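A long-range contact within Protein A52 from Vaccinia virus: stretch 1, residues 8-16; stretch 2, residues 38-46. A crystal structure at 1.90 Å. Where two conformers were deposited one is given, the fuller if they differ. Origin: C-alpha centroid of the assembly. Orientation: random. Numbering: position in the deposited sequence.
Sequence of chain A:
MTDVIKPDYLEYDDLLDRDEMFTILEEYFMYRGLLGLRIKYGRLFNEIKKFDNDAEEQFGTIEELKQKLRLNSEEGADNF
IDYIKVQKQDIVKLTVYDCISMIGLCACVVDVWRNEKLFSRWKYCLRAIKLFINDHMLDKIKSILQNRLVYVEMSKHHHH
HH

Stretch 1 8-16: DYLEYDDLL
Stretch 2 38-46: RIKYGRLFN

Residues 8-16 form an irregular segment, with a type I turn from Tyr9 to Tyr12, packed against a loop that becomes a helix at Arg43. The closest backbone register pairs Glu11 with Gly42, CA to CA 3.8 Å, then Asp13 with Arg43 at 4.5 Å.

Three hydrogen bonds fix this register, all donated by the second stretch. Gly42 N reaches Leu10 O at 2.8 Å, Arg43 N reaches Asp13 OD1 at 2.9 Å, and Leu44 N reaches Tyr12 O at 3.2 Å. Amides at the start of a helix lack partners within it; here a carboxylate and a carbonyl satisfy two of them. The m rotamer of Asp13 (chi1 -72°) brings its short side chain to Arg43. Gly42, the N-cap (phi/psi -79/-177), suits the tight crossing: an ideal CB would lie 2.3 Å from Tyr12 O, a clash.

Charge adds a looser tie. Asp13 OD2 lies 3.8 Å from Arg43 NH2, over one face of the guanidinium, so this long salt bridge is electrostatic, with no N-H directed at the oxygen.

Water extends the polar network. One molecule accepts from Phe45 N at 2.9 Å; another donates to Glu11 OE2 (2.8 Å) and Lys40 O (2.7 Å), which the extended Glu11 side chain (m, t) makes possible.

Apolar packing centres on two leucines, both t, p. Leu44 points toward stretch 1: its CD2 lies 3.9 Å from Tyr9 CD1 and 4.0 Å from Tyr12 CD2, while its CD1 lies 4.0 Å from Leu15 CD2. Leu10 starts away, but its end returns, placing CD1 3.5 Å from Tyr41 CD1 and 4.0 Å from Phe45 CE2. Phe45 (m, chi1 -80°) offers a flat ring whose CE1 meets Tyr9 CB at 3.6 Å, with Tyr9 O over one face.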

# COMPACT_ATOMS: atom_id res chain seq x y z
N ASP A 8 8.07 -1.88 -8.40
CA ASP A 8 7.64 -2.28 -7.07
C ASP A 8 8.89 -2.60 -6.27
O ASP A 8 9.82 -3.18 -6.82
CB ASP A 8 6.76 -3.51 -7.15
CG ASP A 8 6.18 -3.86 -5.82
OD1 ASP A 8 5.18 -3.21 -5.43
OD2 ASP A 8 6.75 -4.75 -5.14
N TYR A 9 8.92 -2.24 -4.99
CA TYR A 9 10.14 -2.38 -4.18
C TYR A 9 10.22 -3.64 -3.30
O TYR A 9 11.27 -3.93 -2.75
CB TYR A 9 10.42 -1.09 -3.39
CG TYR A 9 10.74 0.06 -4.34
CD1 TYR A 9 11.91 0.03 -5.12
CD2 TYR A 9 9.88 1.13 -4.50
CE1 TYR A 9 12.21 1.05 -6.03
CE2 TYR A 9 10.16 2.16 -5.41
CZ TYR A 9 11.34 2.12 -6.17
OH TYR A 9 11.63 3.12 -7.08
N LEU A 10 9.16 -4.42 -3.22
CA LEU A 10 9.14 -5.57 -2.31
C LEU A 10 10.29 -6.54 -2.57
O LEU A 10 10.99 -6.93 -1.63
CB LEU A 10 7.82 -6.32 -2.43
CG LEU A 10 7.59 -7.49 -1.47
CD1 LEU A 10 7.88 -7.13 -0.02
CD2 LEU A 10 6.17 -7.98 -1.65
N GLU A 11 10.50 -6.89 -3.83
CA GLU A 11 11.56 -7.83 -4.21
C GLU A 11 12.70 -7.17 -5.02
O GLU A 11 13.49 -7.84 -5.65
CB GLU A 11 10.95 -8.99 -4.98
CG GLU A 11 9.95 -9.79 -4.16
CD GLU A 11 9.20 -10.85 -4.96
OE1 GLU A 11 9.18 -10.78 -6.20
OE2 GLU A 11 8.63 -11.76 -4.33
N TYR A 12 12.79 -5.85 -4.95
CA TYR A 12 13.74 -5.08 -5.73
C TYR A 12 15.12 -5.19 -5.08
O TYR A 12 15.26 -5.07 -3.87
CB TYR A 12 13.25 -3.64 -5.76
CG TYR A 12 13.87 -2.70 -6.77
CD1 TYR A 12 13.45 -2.68 -8.10
CD2 TYR A 12 14.80 -1.76 -6.38
CE1 TYR A 12 13.97 -1.77 -9.02
CE2 TYR A 12 15.34 -0.83 -7.30
CZ TYR A 12 14.91 -0.84 -8.60
OH TYR A 12 15.44 0.07 -9.48
N ASP A 13 16.14 -5.41 -5.91
CA ASP A 13 17.50 -5.66 -5.41
C ASP A 13 18.44 -4.47 -5.56
O ASP A 13 19.57 -4.53 -5.08
CB ASP A 13 18.12 -6.86 -6.13
CG ASP A 13 17.51 -8.18 -5.72
OD1 ASP A 13 17.03 -8.30 -4.57
OD2 ASP A 13 17.55 -9.12 -6.53
N ASP A 14 17.99 -3.40 -6.21
CA ASP A 14 18.89 -2.26 -6.45
C ASP A 14 18.42 -0.98 -5.78
O ASP A 14 17.48 -0.98 -5.00
CB ASP A 14 19.10 -2.03 -7.95
CG ASP A 14 20.56 -1.71 -8.31
OD1 ASP A 14 21.28 -1.01 -7.55
OD2 ASP A 14 20.97 -2.17 -9.37
N LEU A 15 19.13 0.11 -6.05
CA LEU A 15 18.77 1.41 -5.56
C LEU A 15 19.42 2.39 -6.54
O LEU A 15 20.60 2.72 -6.43
CB LEU A 15 19.25 1.59 -4.12
CG LEU A 15 18.87 2.91 -3.44
CD1 LEU A 15 17.45 3.20 -3.73
CD2 LEU A 15 19.12 2.89 -1.93
N LEU A 16 18.66 2.81 -7.54
CA LEU A 16 19.18 3.63 -8.63
C LEU A 16 18.76 5.09 -8.50
O LEU A 16 17.93 5.43 -7.65
CB LEU A 16 18.75 3.04 -9.98
CG LEU A 16 19.11 1.55 -10.18
CD1 LEU A 16 18.48 1.01 -11.47
CD2 LEU A 16 20.63 1.30 -10.16
N ARG A 38 7.51 -12.60 7.33
CA ARG A 38 7.55 -13.96 6.78
C ARG A 38 7.21 -13.92 5.29
O ARG A 38 6.31 -14.62 4.82
CB ARG A 38 6.57 -14.89 7.53
CG ARG A 38 6.90 -15.13 9.01
N ILE A 39 7.96 -13.10 4.57
CA ILE A 39 7.71 -12.78 3.17
C ILE A 39 9.10 -12.58 2.57
O ILE A 39 9.97 -11.99 3.23
CB ILE A 39 6.94 -11.44 3.02
CG1 ILE A 39 5.50 -11.58 3.50
CG2 ILE A 39 6.93 -10.95 1.59
CD1 ILE A 39 4.70 -12.59 2.75
N LYS A 40 9.30 -13.06 1.34
CA LYS A 40 10.53 -12.79 0.58
C LYS A 40 10.64 -11.30 0.24
O LYS A 40 9.77 -10.75 -0.44
CB LYS A 40 10.57 -13.62 -0.70
N TYR A 41 11.71 -10.68 0.73
CA TYR A 41 12.09 -9.29 0.44
C TYR A 41 13.31 -9.30 -0.48
O TYR A 41 14.13 -10.22 -0.42
CB TYR A 41 12.53 -8.57 1.72
CG TYR A 41 11.46 -8.04 2.66
CD1 TYR A 41 10.11 -8.28 2.46
CD2 TYR A 41 11.84 -7.32 3.80
CE1 TYR A 41 9.15 -7.78 3.36
CE2 TYR A 41 10.89 -6.83 4.70
CZ TYR A 41 9.55 -7.06 4.48
OH TYR A 41 8.62 -6.58 5.38
N GLY A 42 13.48 -8.24 -1.26
CA GLY A 42 14.69 -8.07 -2.06
C GLY A 42 15.83 -7.55 -1.21
O GLY A 42 15.69 -7.40 0.01
N ARG A 43 16.97 -7.30 -1.85
CA ARG A 43 18.14 -6.80 -1.15
C ARG A 43 17.90 -5.40 -0.58
O ARG A 43 18.43 -5.04 0.47
CB ARG A 43 19.36 -6.80 -2.07
CG ARG A 43 19.83 -8.19 -2.40
CD ARG A 43 21.27 -8.22 -2.87
NE ARG A 43 21.38 -8.33 -4.31
CZ ARG A 43 21.16 -9.44 -5.01
NH1 ARG A 43 20.79 -10.57 -4.40
NH2 ARG A 43 21.30 -9.43 -6.33
N LEU A 44 17.10 -4.60 -1.27
CA LEU A 44 16.86 -3.24 -0.82
C LEU A 44 16.15 -3.20 0.54
O LEU A 44 16.64 -2.61 1.49
CB LEU A 44 16.08 -2.45 -1.86
CG LEU A 44 15.63 -1.05 -1.44
CD1 LEU A 44 16.83 -0.21 -1.02
CD2 LEU A 44 14.83 -0.39 -2.57
N PHE A 45 14.97 -3.81 0.62
CA PHE A 45 14.24 -3.94 1.88
C PHE A 45 15.06 -4.69 2.94
O PHE A 45 15.01 -4.34 4.11
CB PHE A 45 12.89 -4.68 1.68
CG PHE A 45 11.77 -3.81 1.12
CD1 PHE A 45 12.02 -2.56 0.60
CD2 PHE A 45 10.47 -4.28 1.10
CE1 PHE A 45 10.98 -1.80 0.08
CE2 PHE A 45 9.43 -3.53 0.61
CZ PHE A 45 9.69 -2.29 0.08
N ASN A 46 15.80 -5.71 2.53
CA ASN A 46 16.65 -6.43 3.50
C ASN A 46 17.72 -5.52 4.16
O ASN A 46 18.07 -5.70 5.33
CB ASN A 46 17.27 -7.69 2.89
CG ASN A 46 16.31 -8.89 2.89
OD1 ASN A 46 15.37 -8.97 3.71
ND2 ASN A 46 16.54 -9.82 1.99
O HOH W 1 13.49 -5.13 -1.56
O HOH W 2 7.52 -11.45 -1.73